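Local coordinates for protein proline dehydrogenase (Bradyrhizobium japonicum USDA 110, PDB 3HAZ) that probably oxidises proline to glutamate in two steps, combining an FAD-dependent proline dehydrogenase and an NAD-dependent aldehyde dehydrogenase in one chain, at residues L275-D280 and K304-F309; R336-R341 and P388-Q393; K382-R387 and S413-Q418. All blocks are in the same frame, centred on the assembly; numbering follows the deposited sequence.

Contact 1: L275-D280 and K304-F309. With FAD (flavin-adenine dinucleotide), chain C.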
loop_
_atom_site.group_PDB
_atom_site.type_symbol
_atom_site.label_atom_id
_atom_site.label_comp_id
_atom_site.label_asym_id
_atom_site.label_seq_id
_atom_site.Cartn_x
_atom_site.Cartn_y
_atom_site.Cartn_z
ATOM N N LEU A 275 59.111 -31.489 6.288
ATOM C CA LEU A 275 57.709 -31.406 5.881
ATOM C C LEU A 275 57.201 -29.967 5.839
ATOM O O LEU A 275 57.803 -29.068 6.414
ATOM C CB LEU A 275 56.826 -32.223 6.836
ATOM C CG LEU A 275 57.127 -33.720 7.006
ATOM C CD1 LEU A 275 56.180 -34.312 8.049
ATOM C CD2 LEU A 275 57.019 -34.468 5.675
ATOM N N ASN A 276 56.094 -29.763 5.141
ATOM C CA ASN A 276 55.328 -28.536 5.258
ATOM C C ASN A 276 54.523 -28.621 6.564
ATOM O O ASN A 276 53.820 -29.605 6.804
ATOM C CB ASN A 276 54.399 -28.398 4.047
ATOM C CG ASN A 276 53.565 -27.108 4.073
ATOM O OD1 ASN A 276 52.475 -27.059 3.504
ATOM N ND2 ASN A 276 54.075 -26.071 4.732
ATOM N N PHE A 277 54.640 -27.602 7.407
ATOM C CA PHE A 277 53.984 -27.583 8.711
ATOM C C PHE A 277 53.132 -26.313 8.830
ATOM O O PHE A 277 53.670 -25.212 8.934
ATOM C CB PHE A 277 55.056 -27.637 9.809
ATOM C CG PHE A 277 54.507 -27.744 11.203
ATOM C CD1 PHE A 277 54.198 -28.984 11.751
ATOM C CD2 PHE A 277 54.324 -26.610 11.974
ATOM C CE1 PHE A 277 53.695 -29.088 13.038
ATOM C CE2 PHE A 277 53.823 -26.700 13.271
ATOM C CZ PHE A 277 53.508 -27.939 13.803
ATOM N N THR A 278 51.808 -26.464 8.811
ATOM C CA THR A 278 50.916 -25.306 8.735
ATOM C C THR A 278 50.042 -25.155 9.975
ATOM O O THR A 278 49.318 -26.079 10.347
ATOM C CB THR A 278 49.992 -25.374 7.488
ATOM O OG1 THR A 278 50.763 -25.714 6.332
ATOM C CG2 THR A 278 49.301 -24.029 7.252
ATOM N N VAL A 279 50.127 -23.991 10.614
ATOM C CA VAL A 279 49.224 -23.636 11.709
ATOM C C VAL A 279 47.917 -23.049 11.161
ATOM O O VAL A 279 47.908 -21.978 10.544
ATOM C CB VAL A 279 49.878 -22.632 12.691
ATOM C CG1 VAL A 279 48.941 -22.336 13.871
ATOM C CG2 VAL A 279 51.230 -23.167 13.188
ATOM N N ASP A 280 46.816 -23.761 11.376
ATOM C CA ASP A 280 45.518 -23.323 10.860
ATOM C C ASP A 280 45.106 -21.999 11.493
ATOM O O ASP A 280 45.574 -21.640 12.581
ATOM C CB ASP A 280 44.441 -24.375 11.142
ATOM C CG ASP A 280 44.561 -25.607 10.247
ATOM O OD1 ASP A 280 45.311 -25.570 9.242
ATOM O OD2 ASP A 280 43.888 -26.617 10.549
ATOM N N LYS A 304 65.873 -23.002 12.135
ATOM C CA LYS A 304 66.710 -22.530 11.035
ATOM C C LYS A 304 66.951 -23.643 10.016
ATOM O O LYS A 304 66.955 -24.830 10.361
ATOM C CB LYS A 304 68.061 -22.041 11.564
ATOM C CG LYS A 304 68.009 -20.745 12.355
ATOM C CD LYS A 304 69.364 -20.475 13.022
ATOM C CE LYS A 304 69.420 -19.087 13.645
ATOM N NZ LYS A 304 69.248 -18.011 12.623
ATOM N N GLY A 305 67.160 -23.254 8.762
ATOM C CA GLY A 305 67.525 -24.196 7.719
ATOM C C GLY A 305 66.392 -25.116 7.303
ATOM O O GLY A 305 66.626 -26.247 6.888
ATOM N N TRP A 306 65.160 -24.627 7.417
ATOM C CA TRP A 306 63.984 -25.409 7.047
ATOM C C TRP A 306 62.917 -24.475 6.501
ATOM O O TRP A 306 62.605 -23.453 7.117
ATOM C CB TRP A 306 63.471 -26.194 8.256
ATOM C CG TRP A 306 62.090 -26.783 8.108
ATOM C CD1 TRP A 306 61.657 -27.635 7.132
ATOM C CD2 TRP A 306 60.977 -26.585 8.991
ATOM N NE1 TRP A 306 60.340 -27.972 7.349
ATOM C CE2 TRP A 306 59.901 -27.342 8.483
ATOM C CE3 TRP A 306 60.785 -25.838 10.156
ATOM C CZ2 TRP A 306 58.650 -27.370 9.100
ATOM C CZ3 TRP A 306 59.543 -25.872 10.772
ATOM C CH2 TRP A 306 58.492 -26.632 10.242
ATOM N N ASP A 307 62.372 -24.820 5.336
ATOM C CA ASP A 307 61.479 -23.925 4.603
ATOM C C ASP A 307 59.996 -24.332 4.667
ATOM O O ASP A 307 59.169 -23.808 3.912
ATOM C CB ASP A 307 61.911 -23.831 3.129
ATOM C CG ASP A 307 63.341 -23.323 2.955
ATOM O OD1 ASP A 307 63.884 -22.695 3.890
ATOM O OD2 ASP A 307 63.920 -23.550 1.870
ATOM N N GLY A 308 59.654 -25.251 5.562
ATOM C CA GLY A 308 58.305 -25.800 5.589
ATOM C C GLY A 308 57.323 -25.186 6.577
ATOM O O GLY A 308 56.120 -25.456 6.509
ATOM N N PHE A 309 57.822 -24.367 7.500
ATOM C CA PHE A 309 56.957 -23.762 8.509
ATOM C C PHE A 309 56.048 -22.719 7.887
ATOM O O PHE A 309 56.442 -22.013 6.960
ATOM C CB PHE A 309 57.768 -23.129 9.640
ATOM C CG PHE A 309 56.923 -22.616 10.777
ATOM C CD1 PHE A 309 56.600 -23.439 11.846
ATOM C CD2 PHE A 309 56.450 -21.313 10.775
ATOM C CE1 PHE A 309 55.821 -22.974 12.890
ATOM C CE2 PHE A 309 55.664 -20.844 11.817
ATOM C CZ PHE A 309 55.353 -21.674 12.876
HETATM P PA FAD C . 33.663 -19.944 -2.144
HETATM O O1A FAD C . 32.178 -20.564 -2.428
HETATM O O2A FAD C . 34.166 -19.151 -3.264
HETATM O O5B FAD C . 33.581 -18.981 -0.837
HETATM C C5B FAD C . 33.010 -19.503 0.328
HETATM C C4B FAD C . 33.296 -18.567 1.510
HETATM O O4B FAD C . 33.211 -17.052 1.312
HETATM C C3B FAD C . 33.239 -18.874 2.880
HETATM O O3B FAD C . 33.816 -20.088 3.330
HETATM C C2B FAD C . 33.536 -17.563 3.562
HETATM O O2B FAD C . 34.841 -17.390 4.083
HETATM C C1B FAD C . 33.081 -16.514 2.611
HETATM N N9A FAD C . 31.721 -16.022 2.738
HETATM C C8A FAD C . 30.530 -16.717 2.560
HETATM N N7A FAD C . 29.502 -15.831 2.734
HETATM C C5A FAD C . 30.070 -14.568 3.020
HETATM C C6A FAD C . 29.461 -13.222 3.305
HETATM N N6A FAD C . 28.013 -13.051 3.323
HETATM N N1A FAD C . 30.231 -12.181 3.536
HETATM C C2A FAD C . 31.633 -12.314 3.513
HETATM N N3A FAD C . 32.218 -13.607 3.242
HETATM C C4A FAD C . 31.413 -14.692 3.000
HETATM N N1 FAD C . 39.549 -21.575 6.778
HETATM C C2 FAD C . 39.907 -21.054 7.998
HETATM O O2 FAD C . 39.100 -20.112 8.598
HETATM N N3 FAD C . 41.090 -21.528 8.659
HETATM C C4 FAD C . 41.864 -22.493 8.077
HETATM O O4 FAD C . 43.053 -22.907 8.690
HETATM C C4X FAD C . 41.495 -23.036 6.798
HETATM N N5 FAD C . 42.336 -24.086 6.145
HETATM C C5X FAD C . 41.953 -24.613 4.887
HETATM C C6 FAD C . 42.777 -25.652 4.251
HETATM C C7 FAD C . 42.395 -26.173 2.994
HETATM C C7M FAD C . 43.243 -27.262 2.357
HETATM C C8 FAD C . 41.176 -25.673 2.315
HETATM C C8M FAD C . 40.733 -26.225 0.950
HETATM C C9 FAD C . 40.391 -24.681 2.927
HETATM C C9A FAD C . 40.777 -24.139 4.242
HETATM N N10 FAD C . 39.963 -23.105 4.886
HETATM C C10 FAD C . 40.361 -22.574 6.170
HETATM C "C1'" FAD C . 38.818 -22.441 4.185
HETATM C "C2'" FAD C . 37.417 -23.062 4.421
HETATM O "O2'" FAD C . 37.547 -24.365 4.977
HETATM C "C3'" FAD C . 36.635 -23.048 3.097
HETATM O "O3'" FAD C . 37.086 -24.103 2.255
HETATM C "C4'" FAD C . 36.766 -21.688 2.322
HETATM O "O4'" FAD C . 36.586 -20.522 3.050
HETATM C "C5'" FAD C . 35.935 -21.684 1.011
HETATM O "O5'" FAD C . 36.430 -20.768 0.047
HETATM P P FAD C . 36.213 -21.147 -1.553
HETATM O O1P FAD C . 36.984 -20.011 -2.501
HETATM O O2P FAD C . 36.704 -22.506 -1.809
HETATM O O3P FAD C . 34.600 -21.225 -1.797
#
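Strand 276-279 runs parallel to the beginning of strand 309-314, with Phe-277 and Phe-309 paired and their CA atoms 4.8 Å apart. The two are successive strands of the proline dehydrogenase barrel, a TIM-barrel relative, joined by a beta-alpha-beta crossover through helix 287-298. The pairing opens at the carbonyl of Gly-308, whose oxygen is gripped twice. Phe-277 N donates to Gly-308 O almost straight (2.8 Å, 174°), but from well above the carbonyl plane, leaving an in-plane lone pair for Asn-276 ND2, also 2.8 Å from Gly-308 O. The Asn-276 side chain, with CG anti to the backbone N, reaches this oxygen edge-on, in its own amide plane, while its OD1 is held by Gln-393. Before the strand pair, Trp-306 NE1 donates in its ring plane to Leu-275 O at 2.9 Å. The same indole stands over the backbone N of Gly-308 with one face and meets Phe-277 CB with its rim, CH2 to CB being 3.6 Å. Gly-308 has to be small here, since a CB would collide with Leu-275 O. Phe-277 and Phe-309, each with CG anti to its backbone N, lie side by side and point the same way, Phe-277 CD2 touching Phe-309 CD1 at 3.9 Å. Leu-263, Leu-266 and Ala-270 of helix 252-272 also pack on Phe-277, so this pair belongs to the hydrophobic layer between sheet and helices. At the far end of the strand the cofactor is reached: Asp-280 CB lies 3.2 Å from the flavin O4.

Contact 2: R336-R341 and P388-Q393. With FAD (flavin-adenine dinucleotide), chain C.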
loop_
_atom_site.group_PDB
_atom_site.type_symbol
_atom_site.label_atom_id
_atom_site.label_comp_id
_atom_site.label_asym_id
_atom_site.label_seq_id
_atom_site.Cartn_x
_atom_site.Cartn_y
_atom_site.Cartn_z
ATOM N N ARG A 336 63.902 -16.423 7.394
ATOM C CA ARG A 336 63.332 -17.723 7.081
ATOM C C ARG A 336 62.516 -17.653 5.800
ATOM O O ARG A 336 62.074 -16.582 5.388
ATOM C CB ARG A 336 62.440 -18.220 8.226
ATOM C CG ARG A 336 63.092 -18.188 9.604
ATOM C CD ARG A 336 64.115 -19.308 9.790
ATOM N NE ARG A 336 64.719 -19.219 11.118
ATOM C CZ ARG A 336 64.148 -19.674 12.230
ATOM N NH1 ARG A 336 64.761 -19.528 13.396
ATOM N NH2 ARG A 336 62.964 -20.279 12.180
ATOM N N LYS A 337 62.348 -18.808 5.166
ATOM C CA LYS A 337 61.366 -18.982 4.110
ATOM C C LYS A 337 60.135 -19.608 4.743
ATOM O O LYS A 337 60.253 -20.524 5.564
ATOM C CB LYS A 337 61.902 -19.919 3.028
ATOM C CG LYS A 337 62.943 -19.312 2.108
ATOM C CD LYS A 337 63.135 -20.203 0.886
ATOM C CE LYS A 337 63.843 -19.465 -0.235
ATOM N NZ LYS A 337 63.761 -20.215 -1.517
ATOM N N LEU A 338 58.960 -19.114 4.371
ATOM C CA LEU A 338 57.713 -19.630 4.915
ATOM C C LEU A 338 56.772 -20.057 3.804
ATOM O O LEU A 338 56.780 -19.489 2.711
ATOM C CB LEU A 338 57.019 -18.573 5.783
ATOM C CG LEU A 338 57.819 -17.977 6.944
ATOM C CD1 LEU A 338 57.040 -16.842 7.604
ATOM C CD2 LEU A 338 58.183 -19.050 7.958
ATOM N N MET A 339 55.971 -21.072 4.089
ATOM C CA MET A 339 54.881 -21.456 3.212
ATOM C C MET A 339 53.590 -20.955 3.854
ATOM O O MET A 339 53.278 -21.287 5.001
ATOM C CB MET A 339 54.885 -22.972 2.991
ATOM C CG MET A 339 56.165 -23.475 2.298
ATOM S SD MET A 339 56.401 -25.271 2.278
ATOM C CE MET A 339 55.304 -25.753 0.933
ATOM N N VAL A 340 52.866 -20.120 3.119
ATOM C CA VAL A 340 51.738 -19.392 3.678
ATOM C C VAL A 340 50.453 -19.710 2.928
ATOM O O VAL A 340 50.347 -19.464 1.729
ATOM C CB VAL A 340 51.996 -17.884 3.619
ATOM C CG1 VAL A 340 50.830 -17.123 4.218
ATOM C CG2 VAL A 340 53.301 -17.556 4.335
ATOM N N ARG A 341 49.482 -20.266 3.642
ATOM C CA ARG A 341 48.208 -20.643 3.047
ATOM C C ARG A 341 47.191 -19.517 3.117
ATOM O O ARG A 341 46.875 -19.018 4.198
ATOM C CB ARG A 341 47.625 -21.874 3.743
ATOM C CG ARG A 341 46.323 -22.344 3.103
ATOM C CD ARG A 341 45.519 -23.216 4.049
ATOM N NE ARG A 341 46.230 -24.438 4.396
ATOM C CZ ARG A 341 46.155 -25.014 5.588
ATOM N NH1 ARG A 341 45.408 -24.471 6.543
ATOM N NH2 ARG A 341 46.831 -26.121 5.827
ATOM N N PRO A 388 60.477 -14.845 -3.590
ATOM C CA PRO A 388 60.529 -16.275 -3.264
ATOM C C PRO A 388 60.579 -16.591 -1.772
ATOM O O PRO A 388 60.494 -17.765 -1.415
ATOM C CB PRO A 388 61.863 -16.727 -3.889
ATOM C CG PRO A 388 62.538 -15.462 -4.418
ATOM C CD PRO A 388 61.827 -14.303 -3.812
ATOM N N ARG A 389 60.746 -15.588 -0.918
ATOM C CA ARG A 389 60.824 -15.849 0.514
ATOM C C ARG A 389 59.537 -16.510 0.999
ATOM O O ARG A 389 59.569 -17.478 1.759
ATOM C CB ARG A 389 61.085 -14.562 1.299
ATOM C CG ARG A 389 61.207 -14.789 2.796
ATOM C CD ARG A 389 61.624 -13.528 3.539
ATOM N NE ARG A 389 62.910 -13.007 3.077
ATOM C CZ ARG A 389 64.097 -13.466 3.463
ATOM N NH1 ARG A 389 64.180 -14.478 4.319
ATOM N NH2 ARG A 389 65.207 -12.915 2.985
ATOM N N ILE A 390 58.406 -15.972 0.560
ATOM C CA ILE A 390 57.104 -16.543 0.879
ATOM C C ILE A 390 56.646 -17.451 -0.264
ATOM O O ILE A 390 56.623 -17.038 -1.424
ATOM C CB ILE A 390 56.037 -15.442 1.110
ATOM C CG1 ILE A 390 56.473 -14.476 2.214
ATOM C CG2 ILE A 390 54.676 -16.060 1.430
ATOM C CD1 ILE A 390 56.684 -15.137 3.572
ATOM N N PHE A 391 56.298 -18.689 0.071
ATOM C CA PHE A 391 55.708 -19.612 -0.890
ATOM C C PHE A 391 54.202 -19.672 -0.626
ATOM O O PHE A 391 53.762 -20.307 0.333
ATOM C CB PHE A 391 56.343 -21.001 -0.751
ATOM C CG PHE A 391 55.799 -22.026 -1.717
ATOM C CD1 PHE A 391 56.400 -22.218 -2.960
ATOM C CD2 PHE A 391 54.706 -22.819 -1.369
ATOM C CE1 PHE A 391 55.909 -23.170 -3.849
ATOM C CE2 PHE A 391 54.202 -23.776 -2.256
ATOM C CZ PHE A 391 54.803 -23.950 -3.498
ATOM N N PRO A 392 53.409 -18.985 -1.465
ATOM C CA PRO A 392 51.960 -18.900 -1.251
ATOM C C PRO A 392 51.252 -20.193 -1.628
ATOM O O PRO A 392 51.648 -20.867 -2.579
ATOM C CB PRO A 392 51.519 -17.770 -2.197
ATOM C CG PRO A 392 52.786 -17.097 -2.658
ATOM C CD PRO A 392 53.847 -18.163 -2.604
ATOM N N GLN A 393 50.215 -20.526 -0.869
ATOM C CA GLN A 393 49.397 -21.702 -1.115
ATOM C C GLN A 393 47.945 -21.248 -1.105
ATOM O O GLN A 393 47.419 -20.850 -0.068
ATOM C CB GLN A 393 49.613 -22.745 -0.018
ATOM C CG GLN A 393 51.083 -23.049 0.285
ATOM C CD GLN A 393 51.264 -23.760 1.618
ATOM O OE1 GLN A 393 51.036 -23.183 2.681
ATOM N NE2 GLN A 393 51.667 -25.020 1.563
HETATM P PA FAD C . 33.663 -19.944 -2.144
HETATM O O1A FAD C . 32.178 -20.564 -2.428
HETATM O O2A FAD C . 34.166 -19.151 -3.264
HETATM O O5B FAD C . 33.581 -18.981 -0.837
HETATM C C5B FAD C . 33.010 -19.503 0.328
HETATM C C4B FAD C . 33.296 -18.567 1.510
HETATM O O4B FAD C . 33.211 -17.052 1.312
HETATM C C3B FAD C . 33.239 -18.874 2.880
HETATM O O3B FAD C . 33.816 -20.088 3.330
HETATM C C2B FAD C . 33.536 -17.563 3.562
HETATM O O2B FAD C . 34.841 -17.390 4.083
HETATM C C1B FAD C . 33.081 -16.514 2.611
HETATM N N9A FAD C . 31.721 -16.022 2.738
HETATM C C8A FAD C . 30.530 -16.717 2.560
HETATM N N7A FAD C . 29.502 -15.831 2.734
HETATM C C5A FAD C . 30.070 -14.568 3.020
HETATM C C6A FAD C . 29.461 -13.222 3.305
HETATM N N6A FAD C . 28.013 -13.051 3.323
HETATM N N1A FAD C . 30.231 -12.181 3.536
HETATM C C2A FAD C . 31.633 -12.314 3.513
HETATM N N3A FAD C . 32.218 -13.607 3.242
HETATM C C4A FAD C . 31.413 -14.692 3.000
HETATM N N1 FAD C . 39.549 -21.575 6.778
HETATM C C2 FAD C . 39.907 -21.054 7.998
HETATM O O2 FAD C . 39.100 -20.112 8.598
HETATM N N3 FAD C . 41.090 -21.528 8.659
HETATM C C4 FAD C . 41.864 -22.493 8.077
HETATM O O4 FAD C . 43.053 -22.907 8.690
HETATM C C4X FAD C . 41.495 -23.036 6.798
HETATM N N5 FAD C . 42.336 -24.086 6.145
HETATM C C5X FAD C . 41.953 -24.613 4.887
HETATM C C6 FAD C . 42.777 -25.652 4.251
HETATM C C7 FAD C . 42.395 -26.173 2.994
HETATM C C7M FAD C . 43.243 -27.262 2.357
HETATM C C8 FAD C . 41.176 -25.673 2.315
HETATM C C8M FAD C . 40.733 -26.225 0.950
HETATM C C9 FAD C . 40.391 -24.681 2.927
HETATM C C9A FAD C . 40.777 -24.139 4.242
HETATM N N10 FAD C . 39.963 -23.105 4.886
HETATM C C10 FAD C . 40.361 -22.574 6.170
HETATM C "C1'" FAD C . 38.818 -22.441 4.185
HETATM C "C2'" FAD C . 37.417 -23.062 4.421
HETATM O "O2'" FAD C . 37.547 -24.365 4.977
HETATM C "C3'" FAD C . 36.635 -23.048 3.097
HETATM O "O3'" FAD C . 37.086 -24.103 2.255
HETATM C "C4'" FAD C . 36.766 -21.688 2.322
HETATM O "O4'" FAD C . 36.586 -20.522 3.050
HETATM C "C5'" FAD C . 35.935 -21.684 1.011
HETATM O "O5'" FAD C . 36.430 -20.768 0.047
HETATM P P FAD C . 36.213 -21.147 -1.553
HETATM O O1P FAD C . 36.984 -20.011 -2.501
HETATM O O2P FAD C . 36.704 -22.506 -1.809
HETATM O O3P FAD C . 34.600 -21.225 -1.797
HETATM O O HOH W 1 52.105 -23.673 5.362
#
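In the parallel pair of barrel strands 338-343 and 390-395 of the proline dehydrogenase domain, Val-340 and Ile-390 face the helices, and Met-339, Phe-391, Arg-341 and Gln-393 the other side. Backbone bonds such as Phe-391 N to Leu-338 O (2.8 Å, 177°) join them. On the helix-facing side, Val-340 crosses Ile-390 obliquely, CG2 to CG2 at 3.5 Å, and Leu-383 of helix 369-384 closes over both. On the inner side, Met-339 lies alongside Phe-391 and points the same way; its chain bends at chi3 (79°) so that CE rests 3.8 Å from ring atom CD2 of Phe-391. Gln-393 crosses Met-339 obliquely. A water donates to both Gln-393 OE1 (2.9 Å) and Met-339 O (2.7 Å), while Gln-393 NE2 turns to Glu-416. Just before the strands, Arg-389 NH1, also salt-bridged to Asp-335, donates in its guanidinium plane to Arg-336 O, approaching from above the carbonyl plane. Arg-341 sits next to Gln-393 with CG anti to the backbone N and a bend at chi3 (-63°), which brings flavin C6 over one face of the guanidinium, toward its rim. Its NE is held by Gln-418, its NH2 by Ser-237 and Tyr-443 and its NH1 by the carboxylate of Asp-280, so the group has little freedom to rotate. An alanine in place of Arg-341 would remove the guanidinium from the flavin and would probably leave Asp-280 without this countercharge, and Ser-237, Tyr-443 and Gln-418 without their common partner. The closest approach to the cofactor is polar: Arg-341 NH1 lies 3.1 Å from the flavin N5.

Contact 3: K382-R387 and S413-Q418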
loop_
_atom_site.group_PDB
_atom_site.type_symbol
_atom_site.label_atom_id
_atom_site.label_comp_id
_atom_site.label_asym_id
_atom_site.label_seq_id
_atom_site.Cartn_x
_atom_site.Cartn_y
_atom_site.Cartn_z
ATOM N N LYS A 382 49.246 -9.728 -3.329
ATOM C CA LYS A 382 50.230 -9.343 -2.328
ATOM C C LYS A 382 51.214 -10.483 -2.061
ATOM O O LYS A 382 52.425 -10.280 -2.067
ATOM C CB LYS A 382 49.505 -8.970 -1.040
ATOM C CG LYS A 382 50.271 -8.093 -0.073
ATOM C CD LYS A 382 49.318 -7.617 1.023
ATOM C CE LYS A 382 50.064 -6.999 2.190
ATOM N NZ LYS A 382 50.759 -5.749 1.795
ATOM N N LEU A 383 50.690 -11.682 -1.826
ATOM C CA LEU A 383 51.544 -12.823 -1.520
ATOM C C LEU A 383 52.452 -13.201 -2.690
ATOM O O LEU A 383 53.611 -13.559 -2.489
ATOM C CB LEU A 383 50.710 -14.028 -1.082
ATOM C CG LEU A 383 50.187 -13.970 0.353
ATOM C CD1 LEU A 383 49.055 -14.978 0.546
ATOM C CD2 LEU A 383 51.324 -14.210 1.354
ATOM N N LEU A 384 51.928 -13.121 -3.908
ATOM C CA LEU A 384 52.711 -13.489 -5.081
ATOM C C LEU A 384 53.953 -12.610 -5.205
ATOM O O LEU A 384 55.011 -13.072 -5.630
ATOM C CB LEU A 384 51.867 -13.406 -6.352
ATOM C CG LEU A 384 50.842 -14.527 -6.530
ATOM C CD1 LEU A 384 49.868 -14.203 -7.650
ATOM C CD2 LEU A 384 51.526 -15.877 -6.773
ATOM N N ALA A 385 53.820 -11.345 -4.824
ATOM C CA ALA A 385 54.928 -10.399 -4.928
ATOM C C ALA A 385 55.927 -10.577 -3.785
ATOM O O ALA A 385 56.967 -9.922 -3.763
ATOM C CB ALA A 385 54.403 -8.965 -4.967
ATOM N N LEU A 386 55.605 -11.464 -2.844
ATOM C CA LEU A 386 56.494 -11.760 -1.720
ATOM C C LEU A 386 57.341 -13.018 -1.970
ATOM O O LEU A 386 58.176 -13.392 -1.143
ATOM C CB LEU A 386 55.700 -11.871 -0.405
ATOM C CG LEU A 386 55.034 -10.577 0.091
ATOM C CD1 LEU A 386 54.207 -10.809 1.359
ATOM C CD2 LEU A 386 56.069 -9.480 0.314
ATOM N N ARG A 387 57.115 -13.672 -3.108
ATOM C CA ARG A 387 58.014 -14.719 -3.574
ATOM C C ARG A 387 59.390 -14.084 -3.805
ATOM O O ARG A 387 59.469 -12.918 -4.193
ATOM C CB ARG A 387 57.488 -15.333 -4.875
ATOM C CG ARG A 387 56.142 -16.042 -4.738
ATOM C CD ARG A 387 55.647 -16.544 -6.084
ATOM N NE ARG A 387 55.292 -15.442 -6.977
ATOM C CZ ARG A 387 54.973 -15.589 -8.260
ATOM N NH1 ARG A 387 54.973 -16.796 -8.811
ATOM N NH2 ARG A 387 54.657 -14.529 -8.995
ATOM N N SER A 413 55.284 -20.962 -11.192
ATOM C CA SER A 413 56.354 -21.306 -10.267
ATOM C C SER A 413 56.289 -20.539 -8.949
ATOM O O SER A 413 55.929 -19.361 -8.916
ATOM C CB SER A 413 57.710 -21.058 -10.930
ATOM O OG SER A 413 57.862 -19.686 -11.264
ATOM N N GLY A 414 56.664 -21.209 -7.866
ATOM C CA GLY A 414 56.842 -20.546 -6.586
ATOM C C GLY A 414 55.570 -20.399 -5.776
ATOM O O GLY A 414 55.541 -19.661 -4.793
ATOM N N PHE A 415 54.518 -21.095 -6.195
ATOM C CA PHE A 415 53.272 -21.150 -5.430
ATOM C C PHE A 415 52.530 -22.453 -5.742
ATOM O O PHE A 415 52.906 -23.191 -6.660
ATOM C CB PHE A 415 52.385 -19.929 -5.730
ATOM C CG PHE A 415 51.772 -19.944 -7.107
ATOM C CD1 PHE A 415 50.475 -20.394 -7.299
ATOM C CD2 PHE A 415 52.495 -19.509 -8.211
ATOM C CE1 PHE A 415 49.908 -20.409 -8.564
ATOM C CE2 PHE A 415 51.938 -19.527 -9.478
ATOM C CZ PHE A 415 50.643 -19.977 -9.656
ATOM N N GLU A 416 51.494 -22.746 -4.966
ATOM C CA GLU A 416 50.643 -23.896 -5.250
ATOM C C GLU A 416 49.194 -23.532 -4.963
ATOM O O GLU A 416 48.909 -22.501 -4.342
ATOM C CB GLU A 416 51.058 -25.108 -4.396
ATOM C CG GLU A 416 50.672 -24.961 -2.916
ATOM C CD GLU A 416 51.185 -26.087 -2.028
ATOM O OE1 GLU A 416 52.082 -26.837 -2.463
ATOM O OE2 GLU A 416 50.694 -26.207 -0.881
ATOM N N PHE A 417 48.282 -24.371 -5.440
ATOM C CA PHE A 417 46.901 -24.315 -4.999
ATOM C C PHE A 417 46.688 -25.445 -3.989
ATOM O O PHE A 417 47.495 -26.373 -3.909
ATOM C CB PHE A 417 45.940 -24.463 -6.184
ATOM C CG PHE A 417 45.949 -23.286 -7.118
ATOM C CD1 PHE A 417 46.664 -23.334 -8.307
ATOM C CD2 PHE A 417 45.261 -22.126 -6.797
ATOM C CE1 PHE A 417 46.686 -22.244 -9.166
ATOM C CE2 PHE A 417 45.276 -21.030 -7.649
ATOM C CZ PHE A 417 45.989 -21.089 -8.836
ATOM N N GLN A 418 45.603 -25.374 -3.228
ATOM C CA GLN A 418 45.247 -26.467 -2.324
ATOM C C GLN A 418 43.760 -26.774 -2.370
ATOM O O GLN A 418 42.943 -25.933 -2.759
ATOM C CB GLN A 418 45.644 -26.159 -0.885
ATOM C CG GLN A 418 47.084 -25.784 -0.686
ATOM C CD GLN A 418 47.431 -25.650 0.776
ATOM O OE1 GLN A 418 46.556 -25.388 1.608
ATOM N NE2 GLN A 418 48.714 -25.837 1.107
#
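The guanidinium of Arg-387 has a methyl group over one face and carbonyl oxygens at its edge. Leu-384 CD2 sits 3.7 Å above the guanidinium plane of Arg-387, over its centre. In that plane, Arg-387 NE donates to Leu-384 O at 2.7 Å along a lone pair, and NH1 turns to Ser-413 O, a short (2.7 Å) but weak bond because the angle at hydrogen is only 127°. The second flat group, the ring of Phe-415, stands 75° from the guanidinium plane. Its CD2 meets both Arg-387 NH1 (3.7 Å) and Leu-384 CD2 (4.0 Å); Phe-417 CE1 lies at the edge of the ring. Phe-415 holds CG between its backbone N and carbonyl carbon, the crowded position (chi1 71°), and also packs on Ala-409 of helix 399-409.

Backbone shape explains the meeting. A type I beta turn from Leu-384 to Arg-387 leads out of the helical segment, and the arginine chain, bent at chi3, folds back over it to reach Leu-384 O, which also accepts a weak bond from Arg-387 N. Across from it, Gly-414, with no side chain, lets Arg-387 CD come within 3.4 Å of Gly-414 O; a CB there would crowd the same methylene. The contact thus ties the exit of one barrel helix to the entry of strand 416-420.

Further along, Glu-416 pairs with Gln-418 of the FAD pocket: Gln-418 NE2 donates to Glu-416 OE2 at 2.8 Å, using the anti lone pair of the carboxylate oxygen, and Arg-441 forms a salt bridge to the same oxygen. Within the two segments the cation of Arg-387 meets carbonyl oxygens and hydrocarbon, so its attraction here is probably mainly to peptide dipoles, including those toward the helix end.

How the contacts relate
The three contacts follow one arc of the proline dehydrogenase barrel, connected by polar side chains inside it. Contacts 1 and 2, centres 9 Å apart, join through a salt bridge of Asp-280 OD1 to Arg-341 NH1 (2.9 Å), and both touch FAD. Contacts 2 and 3, centres 7 Å apart, lie on the neighbouring strands 390-395 and 416-420: Gln-393 NE2 probably bonds Glu-416 OE2 (2.9 Å), and Arg-341 NE probably Gln-418 OE1 (3.0 Å). Arg-341 is the common element, positioned from both flanks against the flavin. Contacts 1 and 3 do not touch (nearest atoms about 5 Å apart). Gln-418 also brings contact 3 to FAD, although the Phe-415 side chain is about 14 Å away.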